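Local coordinates for protein cellulase CEL9M (Clostridium cellulolyticum, PDB 1IA6) that probably hydrolyses internal beta-1,4-glucosidic linkages of cellulose and related beta-glucans as a family 9 endoglucanase that carries zinc and calcium ions, at residues A[18-24]-A[34-40]; A[31-35]-A[383-387]; A[294-299]-A[336-340]; A[345-350]-A[396-400]. One frame throughout, in Å; residues are numbered along the deposited sequence.

Interaction 1: A[18-24]-A[34-40]; sequences DANKCGP and WRGACHT. With ZN (zinc ion), chain C.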
loop_
_atom_site.group_PDB
_atom_site.type_symbol
_atom_site.label_atom_id
_atom_site.label_comp_id
_atom_site.label_asym_id
_atom_site.label_seq_id
_atom_site.Cartn_x
_atom_site.Cartn_y
_atom_site.Cartn_z
ATOM N N ASP A 18 4.481 -7.596 -9.262
ATOM C CA ASP A 18 4.250 -8.577 -10.318
ATOM C C ASP A 18 3.966 -9.958 -9.715
ATOM O O ASP A 18 3.235 -10.761 -10.297
ATOM C CB ASP A 18 5.482 -8.686 -11.238
ATOM C CG ASP A 18 5.445 -7.703 -12.399
ATOM O OD1 ASP A 18 4.570 -6.815 -12.410
ATOM O OD2 ASP A 18 6.306 -7.822 -13.305
ATOM N N ALA A 19 4.541 -10.236 -8.549
ATOM C CA ALA A 19 4.349 -11.542 -7.914
ATOM C C ALA A 19 2.937 -11.771 -7.395
ATOM O O ALA A 19 2.529 -12.912 -7.181
ATOM C CB ALA A 19 5.348 -11.724 -6.770
ATOM N N ASN A 20 2.191 -10.692 -7.190
ATOM C CA ASN A 20 0.836 -10.814 -6.663
ATOM C C ASN A 20 -0.288 -10.532 -7.652
ATOM O O ASN A 20 -1.463 -10.552 -7.276
ATOM C CB ASN A 20 0.686 -9.921 -5.428
ATOM C CG ASN A 20 1.278 -10.559 -4.177
ATOM O OD1 ASN A 20 2.262 -11.295 -4.255
ATOM N ND2 ASN A 20 0.685 -10.273 -3.018
ATOM N N LYS A 21 0.059 -10.286 -8.910
ATOM C CA LYS A 21 -0.966 -10.017 -9.912
ATOM C C LYS A 21 -1.912 -11.200 -10.031
ATOM O O LYS A 21 -1.493 -12.357 -10.007
ATOM C CB LYS A 21 -0.329 -9.679 -11.264
ATOM C CG LYS A 21 0.240 -8.267 -11.285
ATOM C CD LYS A 21 0.867 -7.891 -12.610
ATOM C CE LYS A 21 1.373 -6.452 -12.556
ATOM N NZ LYS A 21 2.123 -6.061 -13.774
ATOM N N CYS A 22 -3.197 -10.889 -10.150
ATOM C CA CYS A 22 -4.245 -11.898 -10.234
ATOM C C CYS A 22 -5.036 -11.720 -11.526
ATOM O O CYS A 22 -5.146 -10.608 -12.042
ATOM C CB CYS A 22 -5.169 -11.734 -9.024
ATOM S SG CYS A 22 -6.480 -12.947 -8.813
ATOM N N GLY A 23 -5.578 -12.815 -12.051
ATOM C CA GLY A 23 -6.369 -12.715 -13.263
ATOM C C GLY A 23 -5.799 -13.382 -14.499
ATOM O O GLY A 23 -4.666 -13.872 -14.494
ATOM N N PRO A 24 -6.581 -13.416 -15.591
ATOM C CA PRO A 24 -6.174 -14.026 -16.858
ATOM C C PRO A 24 -4.918 -13.398 -17.452
ATOM O O PRO A 24 -4.160 -14.062 -18.150
ATOM C CB PRO A 24 -7.393 -13.809 -17.754
ATOM C CG PRO A 24 -8.531 -13.797 -16.786
ATOM C CD PRO A 24 -7.982 -12.963 -15.656
ATOM N N TRP A 34 7.586 -17.546 -13.253
ATOM C CA TRP A 34 6.820 -18.528 -12.491
ATOM C C TRP A 34 5.384 -18.099 -12.193
ATOM O O TRP A 34 4.653 -18.807 -11.501
ATOM C CB TRP A 34 7.535 -18.890 -11.181
ATOM C CG TRP A 34 8.177 -17.735 -10.469
ATOM C CD1 TRP A 34 9.407 -17.196 -10.721
ATOM C CD2 TRP A 34 7.622 -16.984 -9.382
ATOM N NE1 TRP A 34 9.655 -16.158 -9.852
ATOM C CE2 TRP A 34 8.576 -16.006 -9.021
ATOM C CE3 TRP A 34 6.410 -17.043 -8.676
ATOM C CZ2 TRP A 34 8.357 -15.092 -7.984
ATOM C CZ3 TRP A 34 6.192 -16.132 -7.645
ATOM C CH2 TRP A 34 7.164 -15.168 -7.311
ATOM N N ARG A 35 4.978 -16.944 -12.715
ATOM C CA ARG A 35 3.610 -16.467 -12.516
ATOM C C ARG A 35 2.824 -16.582 -13.817
ATOM O O ARG A 35 3.351 -16.310 -14.900
ATOM C CB ARG A 35 3.585 -15.007 -12.045
ATOM C CG ARG A 35 3.894 -14.788 -10.563
ATOM C CD ARG A 35 3.059 -15.684 -9.651
ATOM N NE ARG A 35 1.695 -15.871 -10.143
ATOM C CZ ARG A 35 0.725 -14.965 -10.075
ATOM N NH1 ARG A 35 0.942 -13.778 -9.522
ATOM N NH2 ARG A 35 -0.467 -15.244 -10.587
ATOM N N GLY A 36 1.564 -16.989 -13.702
ATOM C CA GLY A 36 0.706 -17.125 -14.866
ATOM C C GLY A 36 -0.733 -16.779 -14.530
ATOM O O GLY A 36 -1.014 -16.265 -13.448
ATOM N N ALA A 37 -1.650 -17.068 -15.449
ATOM C CA ALA A 37 -3.066 -16.780 -15.238
ATOM C C ALA A 37 -3.620 -17.515 -14.025
ATOM O O ALA A 37 -3.327 -18.692 -13.816
ATOM C CB ALA A 37 -3.869 -17.161 -16.485
ATOM N N CYS A 38 -4.435 -16.820 -13.236
ATOM C CA CYS A 38 -5.040 -17.409 -12.047
ATOM C C CYS A 38 -6.423 -16.817 -11.779
ATOM O O CYS A 38 -6.745 -15.734 -12.269
ATOM C CB CYS A 38 -4.142 -17.180 -10.822
ATOM S SG CYS A 38 -3.850 -15.435 -10.403
ATOM N N HIS A 39 -7.233 -17.543 -11.010
ATOM C CA HIS A 39 -8.574 -17.103 -10.631
ATOM C C HIS A 39 -9.260 -16.346 -11.760
ATOM O O HIS A 39 -9.722 -15.216 -11.591
ATOM C CB HIS A 39 -8.473 -16.230 -9.379
ATOM C CG HIS A 39 -7.636 -16.840 -8.296
ATOM N ND1 HIS A 39 -6.353 -16.418 -8.018
ATOM C CD2 HIS A 39 -7.882 -17.874 -7.457
ATOM C CE1 HIS A 39 -5.846 -17.165 -7.052
ATOM N NE2 HIS A 39 -6.753 -18.057 -6.694
ATOM N N THR A 40 -9.338 -17.003 -12.910
ATOM C CA THR A 40 -9.917 -16.429 -14.113
ATOM C C THR A 40 -11.436 -16.345 -14.143
ATOM O O THR A 40 -12.002 -15.817 -15.100
ATOM C CB THR A 40 -9.455 -17.224 -15.345
ATOM O OG1 THR A 40 -9.918 -18.578 -15.236
ATOM C CG2 THR A 40 -7.935 -17.231 -15.432
HETATM ZN ZN ZN C . -5.187 -14.818 -8.615
#
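Cys22, Cys38 and His39 share one zinc ion: Cys22 SG and Cys38 SG each lie 2.3 Å from the metal, His39 ND1 binds at 2.1 Å, and His55 NE2 completes the four ligands. Beyond the metal, Gln135 bonds NE2 of His39, zinc and glutamine together setting the rotation of the imidazole. The second grip is Arg35, bent at chi2 and chi3 so that its guanidinium presents NH1 and NH2 to a single oxygen, Lys21 O. Arg35 NH1 meets Lys21 O at 2.9 Å on a lone pair, and Arg35 NH2 meets the same oxygen at 3.1 Å nearly along the C=O axis, both within the guanidinium plane. Arg35 NH1 also bonds Ala19 O at 3.0 Å, from above that carbonyl's plane, and NE forms a salt bridge with Glu133; together these bonds fix the position of the group. To one side of the metal, Cys38 N donates to Gly23 O at 3.2 Å, and Gly23 N sends a long, weak bond to Cys38 SG. Apolar packing closes the two ends: Thr40 CG2 touches Pro24 CG at one, and Trp34 CH2 reaches Ala19 CB at the other. Two irregular loop segments are thus tied together by a Cys2His2 zinc site, a kind of centre that is usually structural and probably is so here, within the family 9 catalytic module.

Interaction 2: A[31-35]-A[383-387]; sequences VFDWR and HLLTG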
loop_
_atom_site.group_PDB
_atom_site.type_symbol
_atom_site.label_atom_id
_atom_site.label_comp_id
_atom_site.label_asym_id
_atom_site.label_seq_id
_atom_site.Cartn_x
_atom_site.Cartn_y
_atom_site.Cartn_z
ATOM N N VAL A 31 7.624 -9.890 -14.818
ATOM C CA VAL A 31 9.049 -10.210 -14.743
ATOM C C VAL A 31 9.331 -11.609 -14.215
ATOM O O VAL A 31 10.407 -12.154 -14.446
ATOM C CB VAL A 31 9.814 -9.211 -13.849
ATOM C CG1 VAL A 31 9.645 -7.800 -14.385
ATOM C CG2 VAL A 31 9.324 -9.311 -12.416
ATOM N N PHE A 32 8.369 -12.187 -13.502
ATOM C CA PHE A 32 8.546 -13.521 -12.944
ATOM C C PHE A 32 7.981 -14.580 -13.882
ATOM O O PHE A 32 6.778 -14.616 -14.142
ATOM C CB PHE A 32 7.860 -13.612 -11.580
ATOM C CG PHE A 32 8.363 -12.606 -10.583
ATOM C CD1 PHE A 32 9.690 -12.629 -10.162
ATOM C CD2 PHE A 32 7.511 -11.637 -10.063
ATOM C CE1 PHE A 32 10.163 -11.700 -9.234
ATOM C CE2 PHE A 32 7.971 -10.702 -9.135
ATOM C CZ PHE A 32 9.300 -10.733 -8.719
ATOM N N ASP A 33 8.850 -15.448 -14.388
ATOM C CA ASP A 33 8.400 -16.491 -15.299
ATOM C C ASP A 33 7.572 -17.558 -14.586
ATOM O O ASP A 33 6.920 -18.373 -15.234
ATOM C CB ASP A 33 9.594 -17.138 -16.018
ATOM C CG ASP A 33 10.635 -17.675 -15.059
ATOM O OD1 ASP A 33 10.261 -18.389 -14.105
ATOM O OD2 ASP A 33 11.835 -17.392 -15.266
ATOM N N TRP A 34 7.586 -17.546 -13.253
ATOM C CA TRP A 34 6.820 -18.528 -12.491
ATOM C C TRP A 34 5.384 -18.099 -12.193
ATOM O O TRP A 34 4.653 -18.807 -11.501
ATOM C CB TRP A 34 7.535 -18.890 -11.181
ATOM C CG TRP A 34 8.177 -17.735 -10.469
ATOM C CD1 TRP A 34 9.407 -17.196 -10.721
ATOM C CD2 TRP A 34 7.622 -16.984 -9.382
ATOM N NE1 TRP A 34 9.655 -16.158 -9.852
ATOM C CE2 TRP A 34 8.576 -16.006 -9.021
ATOM C CE3 TRP A 34 6.410 -17.043 -8.676
ATOM C CZ2 TRP A 34 8.357 -15.092 -7.984
ATOM C CZ3 TRP A 34 6.192 -16.132 -7.645
ATOM C CH2 TRP A 34 7.164 -15.168 -7.311
ATOM N N ARG A 35 4.978 -16.944 -12.715
ATOM C CA ARG A 35 3.610 -16.467 -12.516
ATOM C C ARG A 35 2.824 -16.582 -13.817
ATOM O O ARG A 35 3.351 -16.310 -14.900
ATOM C CB ARG A 35 3.585 -15.007 -12.045
ATOM C CG ARG A 35 3.894 -14.788 -10.563
ATOM C CD ARG A 35 3.059 -15.684 -9.651
ATOM N NE ARG A 35 1.695 -15.871 -10.143
ATOM C CZ ARG A 35 0.725 -14.965 -10.075
ATOM N NH1 ARG A 35 0.942 -13.778 -9.522
ATOM N NH2 ARG A 35 -0.467 -15.244 -10.587
ATOM N N HIS A 383 11.340 -19.986 -5.574
ATOM C CA HIS A 383 11.515 -18.814 -6.431
ATOM C C HIS A 383 11.928 -17.563 -5.656
ATOM O O HIS A 383 11.573 -17.403 -4.493
ATOM C CB HIS A 383 10.213 -18.548 -7.187
ATOM C CG HIS A 383 9.701 -19.738 -7.936
ATOM N ND1 HIS A 383 10.366 -20.280 -9.014
ATOM C CD2 HIS A 383 8.597 -20.500 -7.752
ATOM C CE1 HIS A 383 9.694 -21.325 -9.464
ATOM N NE2 HIS A 383 8.617 -21.481 -8.716
ATOM N N LEU A 384 12.680 -16.682 -6.309
ATOM C CA LEU A 384 13.142 -15.448 -5.677
ATOM C C LEU A 384 12.067 -14.363 -5.765
ATOM O O LEU A 384 11.704 -13.922 -6.858
ATOM C CB LEU A 384 14.428 -14.960 -6.349
ATOM C CG LEU A 384 15.073 -13.703 -5.750
ATOM C CD1 LEU A 384 15.531 -13.988 -4.326
ATOM C CD2 LEU A 384 16.253 -13.265 -6.603
ATOM N N LEU A 385 11.566 -13.938 -4.607
ATOM C CA LEU A 385 10.524 -12.914 -4.533
ATOM C C LEU A 385 11.164 -11.522 -4.490
ATOM O O LEU A 385 11.102 -10.818 -3.487
ATOM C CB LEU A 385 9.665 -13.153 -3.284
ATOM C CG LEU A 385 8.411 -12.300 -3.059
ATOM C CD1 LEU A 385 7.445 -12.477 -4.216
ATOM C CD2 LEU A 385 7.744 -12.720 -1.757
ATOM N N THR A 386 11.766 -11.135 -5.607
ATOM C CA THR A 386 12.453 -9.856 -5.731
ATOM C C THR A 386 11.649 -8.634 -5.289
ATOM O O THR A 386 10.511 -8.444 -5.715
ATOM C CB THR A 386 12.902 -9.638 -7.187
ATOM O OG1 THR A 386 13.714 -10.746 -7.600
ATOM C CG2 THR A 386 13.702 -8.343 -7.321
ATOM N N GLY A 387 12.258 -7.818 -4.430
ATOM C CA GLY A 387 11.629 -6.588 -3.967
ATOM C C GLY A 387 10.698 -6.626 -2.767
ATOM O O GLY A 387 10.260 -5.576 -2.299
HETATM O O HOH W 1 12.307 -14.858 -9.429
#
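Trp34 and His383 form an offset aromatic stack that joins the loop after helix 6-15 to the loop ahead of helix 406-409. The five-membered ring of Trp34 lies 4.1 Å, centroid to centroid, from the His383 imidazole, with planes only 7° apart. The side chains run in opposite directions, which puts a methylene over each ring: Trp34 CB stands above the middle of the imidazole, and His383 CB covers the indole, 3.5 Å from Trp34 CE2. Trp34 CG sits between its backbone N and carbonyl carbon (chi1 40°), which turns an indole face onto the histidine; Phe32 CB packs on the opposite face. Both aromatic residues of the 31-35 segment belong to a type I beta turn, Phe32 to Arg35, closed by Arg35 N to Phe32 O. At the indole edge a water accepts from Trp34 NE1 at 3.0 Å and donates to Leu384 O at 2.8 Å, linking that carbonyl to the ring. Leu385, centre of an inverse gamma turn, brings CD1 to 4.1 Å from Trp34 CH2. Phe32, touched on one ring face by Trp34 CZ2, reaches Thr386: its CE1 lies 4.0 Å from Thr386 CB, and Thr386 O approaches the ring edge.

Interaction 3: A[294-299]-A[336-340]; sequences TPGGLK and QVDYI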
loop_
_atom_site.group_PDB
_atom_site.type_symbol
_atom_site.label_atom_id
_atom_site.label_comp_id
_atom_site.label_asym_id
_atom_site.label_seq_id
_atom_site.Cartn_x
_atom_site.Cartn_y
_atom_site.Cartn_z
ATOM N N THR A 294 15.304 0.557 18.637
ATOM C CA THR A 294 16.105 -0.626 18.927
ATOM C C THR A 294 17.570 -0.210 19.041
ATOM O O THR A 294 17.948 0.880 18.608
ATOM C CB THR A 294 15.996 -1.661 17.799
ATOM O OG1 THR A 294 16.651 -1.152 16.632
ATOM C CG2 THR A 294 14.532 -1.943 17.468
ATOM N N PRO A 295 18.413 -1.068 19.637
ATOM C CA PRO A 295 19.831 -0.722 19.765
ATOM C C PRO A 295 20.405 -0.422 18.383
ATOM O O PRO A 295 21.292 0.414 18.231
ATOM C CB PRO A 295 20.434 -1.981 20.379
ATOM C CG PRO A 295 19.324 -2.482 21.243
ATOM C CD PRO A 295 18.120 -2.332 20.336
ATOM N N GLY A 296 19.870 -1.109 17.375
ATOM C CA GLY A 296 20.329 -0.923 16.008
ATOM C C GLY A 296 19.869 0.359 15.331
ATOM O O GLY A 296 20.311 0.663 14.226
ATOM N N GLY A 297 18.973 1.104 15.973
ATOM C CA GLY A 297 18.512 2.357 15.394
ATOM C C GLY A 297 17.155 2.342 14.713
ATOM O O GLY A 297 16.709 3.364 14.187
ATOM N N LEU A 298 16.488 1.195 14.718
ATOM C CA LEU A 298 15.176 1.077 14.087
ATOM C C LEU A 298 14.055 1.599 14.980
ATOM O O LEU A 298 14.016 1.297 16.170
ATOM C CB LEU A 298 14.885 -0.391 13.750
ATOM C CG LEU A 298 13.465 -0.753 13.303
ATOM C CD1 LEU A 298 13.170 -0.119 11.948
ATOM C CD2 LEU A 298 13.329 -2.270 13.217
ATOM N N LYS A 299 13.154 2.389 14.405
ATOM C CA LYS A 299 12.002 2.888 15.151
ATOM C C LYS A 299 11.025 1.718 15.136
ATOM O O LYS A 299 10.555 1.300 14.075
ATOM C CB LYS A 299 11.393 4.108 14.457
ATOM C CG LYS A 299 12.243 5.361 14.572
ATOM C CD LYS A 299 12.302 5.833 16.014
ATOM C CE LYS A 299 13.189 7.055 16.169
ATOM N NZ LYS A 299 13.230 7.500 17.591
ATOM N N GLN A 336 16.175 5.001 8.824
ATOM C CA GLN A 336 15.219 3.904 8.702
ATOM C C GLN A 336 15.398 3.186 7.374
ATOM O O GLN A 336 15.389 1.957 7.315
ATOM C CB GLN A 336 13.786 4.423 8.822
ATOM C CG GLN A 336 13.534 5.166 10.117
ATOM C CD GLN A 336 14.035 4.395 11.323
ATOM O OE1 GLN A 336 13.498 3.340 11.674
ATOM N NE2 GLN A 336 15.081 4.910 11.955
ATOM N N VAL A 337 15.561 3.957 6.304
ATOM C CA VAL A 337 15.749 3.371 4.985
ATOM C C VAL A 337 17.042 2.570 4.929
ATOM O O VAL A 337 17.057 1.431 4.459
ATOM C CB VAL A 337 15.804 4.449 3.886
ATOM C CG1 VAL A 337 16.123 3.808 2.548
ATOM C CG2 VAL A 337 14.477 5.180 3.811
ATOM N N ASP A 338 18.131 3.164 5.409
ATOM C CA ASP A 338 19.419 2.478 5.387
ATOM C C ASP A 338 19.401 1.203 6.221
ATOM O O ASP A 338 20.078 0.232 5.888
ATOM C CB ASP A 338 20.537 3.414 5.866
ATOM C CG ASP A 338 20.795 4.553 4.892
ATOM O OD1 ASP A 338 20.287 4.488 3.752
ATOM O OD2 ASP A 338 21.509 5.506 5.258
ATOM N N TYR A 339 18.619 1.203 7.296
ATOM C CA TYR A 339 18.506 0.025 8.150
ATOM C C TYR A 339 17.876 -1.104 7.339
ATOM O O TYR A 339 18.349 -2.242 7.358
ATOM C CB TYR A 339 17.648 0.348 9.379
ATOM C CG TYR A 339 17.507 -0.794 10.365
ATOM C CD1 TYR A 339 16.666 -1.874 10.096
ATOM C CD2 TYR A 339 18.211 -0.792 11.570
ATOM C CE1 TYR A 339 16.527 -2.925 11.003
ATOM C CE2 TYR A 339 18.080 -1.839 12.486
ATOM C CZ TYR A 339 17.236 -2.901 12.196
ATOM O OH TYR A 339 17.095 -3.938 13.092
ATOM N N ILE A 340 16.812 -0.773 6.614
ATOM C CA ILE A 340 16.106 -1.738 5.780
ATOM C C ILE A 340 17.017 -2.315 4.693
ATOM O O ILE A 340 16.960 -3.507 4.394
ATOM C CB ILE A 340 14.864 -1.072 5.124
ATOM C CG1 ILE A 340 13.810 -0.795 6.199
ATOM C CG2 ILE A 340 14.301 -1.956 4.010
ATOM C CD1 ILE A 340 12.652 0.061 5.727
#
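Gly297 and Leu298 bring the type I beta turn of residues 294-297 against helix 327-341, where Leu298 and Gln336 come within 6.1 Å, CA to CA. The turn closes through Gly297 N to Thr294 O, and Leu298 N adds a bond to Thr294 OG1, an oxygen that also bonds Asp397. From the helix, the Gln336 amide reads the loop backbone with both of its ends. Gln336 OE1 accepts from Lys299 N at 2.9 Å in an almost straight bond (174°), and Gln336 NE2 donates to Gly297 O at 3.2 Å, nearly in its own amide plane. A bend at chi2 (-48°) turns the amide toward the loop backbone. The Lys299 side chain crosses that of Gln336 at about a right angle, its CB and CG against the amide, while its ammonium runs on to Thr293. Leu298 CD1 touches Gln336 OE1, and Leu298 CB lies over a face of the Tyr339 ring, 3.8 Å from the centroid, a CH-pi contact. CD2 of the same leucine reaches Tyr339 CE1 at 3.9 Å. Gly296 O approaches the ring at its edge, 3.7 Å from Tyr339 CD2, and Tyr339 OH finds its polar partner in Asp397. Two opposed hydrogen bonds fix which way the amide of Gln336 is flipped: its oxygen and nitrogen satisfy one loop N-H and one loop carbonyl, while the leucine and tyrosine carry the apolar part.

Interaction 4: A[345-350]-A[396-400]; sequences PANMSY and NDKFL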
loop_
_atom_site.group_PDB
_atom_site.type_symbol
_atom_site.label_atom_id
_atom_site.label_comp_id
_atom_site.label_asym_id
_atom_site.label_seq_id
_atom_site.Cartn_x
_atom_site.Cartn_y
_atom_site.Cartn_z
ATOM N N PRO A 345 22.157 -4.680 12.812
ATOM C CA PRO A 345 22.906 -5.702 13.548
ATOM C C PRO A 345 22.824 -7.111 12.956
ATOM O O PRO A 345 23.682 -7.954 13.228
ATOM C CB PRO A 345 22.301 -5.626 14.951
ATOM C CG PRO A 345 21.911 -4.183 15.063
ATOM C CD PRO A 345 21.269 -3.933 13.721
ATOM N N ALA A 346 21.799 -7.370 12.148
ATOM C CA ALA A 346 21.637 -8.688 11.544
ATOM C C ALA A 346 22.418 -8.803 10.241
ATOM O O ALA A 346 22.483 -9.877 9.641
ATOM C CB ALA A 346 20.159 -8.972 11.298
ATOM N N ASN A 347 23.013 -7.693 9.816
ATOM C CA ASN A 347 23.795 -7.642 8.584
ATOM C C ASN A 347 23.054 -8.274 7.412
ATOM O O ASN A 347 23.624 -9.062 6.654
ATOM C CB ASN A 347 25.141 -8.344 8.780
ATOM C CG ASN A 347 25.969 -7.712 9.879
ATOM O OD1 ASN A 347 26.314 -8.366 10.862
ATOM N ND2 ASN A 347 26.292 -6.433 9.718
ATOM N N MET A 348 21.782 -7.926 7.261
ATOM C CA MET A 348 20.995 -8.473 6.167
ATOM C C MET A 348 20.079 -7.426 5.560
ATOM O O MET A 348 19.670 -6.474 6.225
ATOM C CB MET A 348 20.148 -9.660 6.651
ATOM C CG MET A 348 18.968 -9.284 7.539
ATOM S SD MET A 348 17.947 -10.707 8.027
ATOM C CE MET A 348 16.913 -10.890 6.580
ATOM N N SER A 349 19.774 -7.598 4.280
ATOM C CA SER A 349 18.865 -6.697 3.596
ATOM C C SER A 349 17.474 -7.231 3.893
ATOM O O SER A 349 17.247 -8.436 3.807
ATOM C CB SER A 349 19.096 -6.737 2.090
ATOM O OG SER A 349 17.937 -6.290 1.404
ATOM N N TYR A 350 16.549 -6.346 4.247
ATOM C CA TYR A 350 15.190 -6.778 4.531
ATOM C C TYR A 350 14.312 -6.760 3.286
ATOM O O TYR A 350 13.103 -7.005 3.352
ATOM C CB TYR A 350 14.597 -5.938 5.661
ATOM C CG TYR A 350 15.135 -6.385 7.002
ATOM C CD1 TYR A 350 14.821 -7.645 7.503
ATOM C CD2 TYR A 350 16.007 -5.581 7.738
ATOM C CE1 TYR A 350 15.361 -8.101 8.703
ATOM C CE2 TYR A 350 16.556 -6.028 8.944
ATOM C CZ TYR A 350 16.228 -7.288 9.418
ATOM O OH TYR A 350 16.755 -7.746 10.605
ATOM N N ASN A 396 15.000 -6.337 19.483
ATOM C CA ASN A 396 16.398 -6.598 19.812
ATOM C C ASN A 396 17.203 -6.715 18.515
ATOM O O ASN A 396 18.361 -7.132 18.525
ATOM C CB ASN A 396 16.511 -7.901 20.611
ATOM C CG ASN A 396 15.775 -7.839 21.938
ATOM O OD1 ASN A 396 15.280 -8.853 22.435
ATOM N ND2 ASN A 396 15.711 -6.651 22.526
ATOM N N ASP A 397 16.571 -6.350 17.401
ATOM C CA ASP A 397 17.197 -6.394 16.079
ATOM C C ASP A 397 17.450 -7.810 15.574
ATOM O O ASP A 397 18.172 -8.003 14.592
ATOM C CB ASP A 397 18.520 -5.626 16.086
ATOM C CG ASP A 397 18.334 -4.151 16.344
ATOM O OD1 ASP A 397 17.677 -3.483 15.519
ATOM O OD2 ASP A 397 18.842 -3.661 17.373
ATOM N N LYS A 398 16.853 -8.796 16.235
ATOM C CA LYS A 398 17.034 -10.186 15.838
ATOM C C LYS A 398 16.013 -10.600 14.783
ATOM O O LYS A 398 14.856 -10.179 14.823
ATOM C CB LYS A 398 16.915 -11.108 17.057
ATOM C CG LYS A 398 17.824 -10.730 18.218
ATOM C CD LYS A 398 19.292 -10.765 17.817
ATOM C CE LYS A 398 20.196 -10.344 18.968
ATOM N NZ LYS A 398 21.636 -10.361 18.573
ATOM N N PHE A 399 16.453 -11.427 13.841
ATOM C CA PHE A 399 15.581 -11.909 12.779
ATOM C C PHE A 399 15.608 -13.434 12.733
ATOM O O PHE A 399 16.677 -14.043 12.749
ATOM C CB PHE A 399 16.032 -11.363 11.422
ATOM C CG PHE A 399 15.079 -11.677 10.302
ATOM C CD1 PHE A 399 13.884 -10.982 10.178
ATOM C CD2 PHE A 399 15.363 -12.688 9.391
ATOM C CE1 PHE A 399 12.981 -11.289 9.159
ATOM C CE2 PHE A 399 14.467 -13.003 8.370
ATOM C CZ PHE A 399 13.275 -12.300 8.258
ATOM N N LEU A 400 14.430 -14.045 12.681
ATOM C CA LEU A 400 14.325 -15.497 12.620
ATOM C C LEU A 400 13.843 -15.891 11.229
ATOM O O LEU A 400 12.652 -15.810 10.925
ATOM C CB LEU A 400 13.344 -16.003 13.682
ATOM C CG LEU A 400 13.703 -15.658 15.134
ATOM C CD1 LEU A 400 12.613 -16.167 16.071
ATOM C CD2 LEU A 400 15.051 -16.274 15.491
HETATM O O HOH W 2 18.244 -6.314 12.336
#
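Met348 leads into the ring of Phe399, and its chain can be followed outward. CB points at the 396-400 segment; CG, swung by a chi1 of 72°, lies over a face of the Tyr350 ring. Met348 SD then comes to 3.5 Å from Phe399 CD2, obliquely to the ring, and a bend at chi3 (-82°) lays CE over the Phe399 face, 4.0 Å from its centroid. Tyr350 meets the same phenylalanine with an edge: Tyr350 CE1 is 3.6 Å from Phe399 CD1 and the planes stand at 67°, an offset edge-to-face pair. Past the ring, Tyr350 OH shares a water with Asp397 O, at 2.7 Å from the hydroxyl and 2.8 Å from the carbonyl, to which the water donates. At the far end Pro345 CG rests on Asp397 CG at 3.8 Å. This carboxylate has its polar partners beyond the contact, in Tyr339, Thr294 and the Gly296 backbone. Phe399 sits in a Met-aromatic contact with a second aromatic at its side, two residues before Asp401, a predicted catalytic residue. Here the loop after helix 327-341 packs against the loop that enters the probable active site of this family 9 glycosidase.

Interactions 1 and 2 form one patch, with centres 12 Å apart and with Trp34 and Arg35 in common; Ala19 CB packs on Leu385 CD1. Interactions 3 and 4 form another, their centres 10 Å apart, joined through Asp397. Centres of interactions 1 and 3 are 34 Å apart, but interactions 2 and 4 come within about 6 Å, nearest atoms, without touching. Along the chain, interaction 1 comes first; interaction 2 then spans most of the module, enclosing interaction 3 and crossing interaction 4. All but the segment on helix 327-341 are loops. Segments 383-387 and 396-400 share the loop before helix 406-409, which leads to the predicted catalytic Asp401; interaction 3 lies away from the annotated sites.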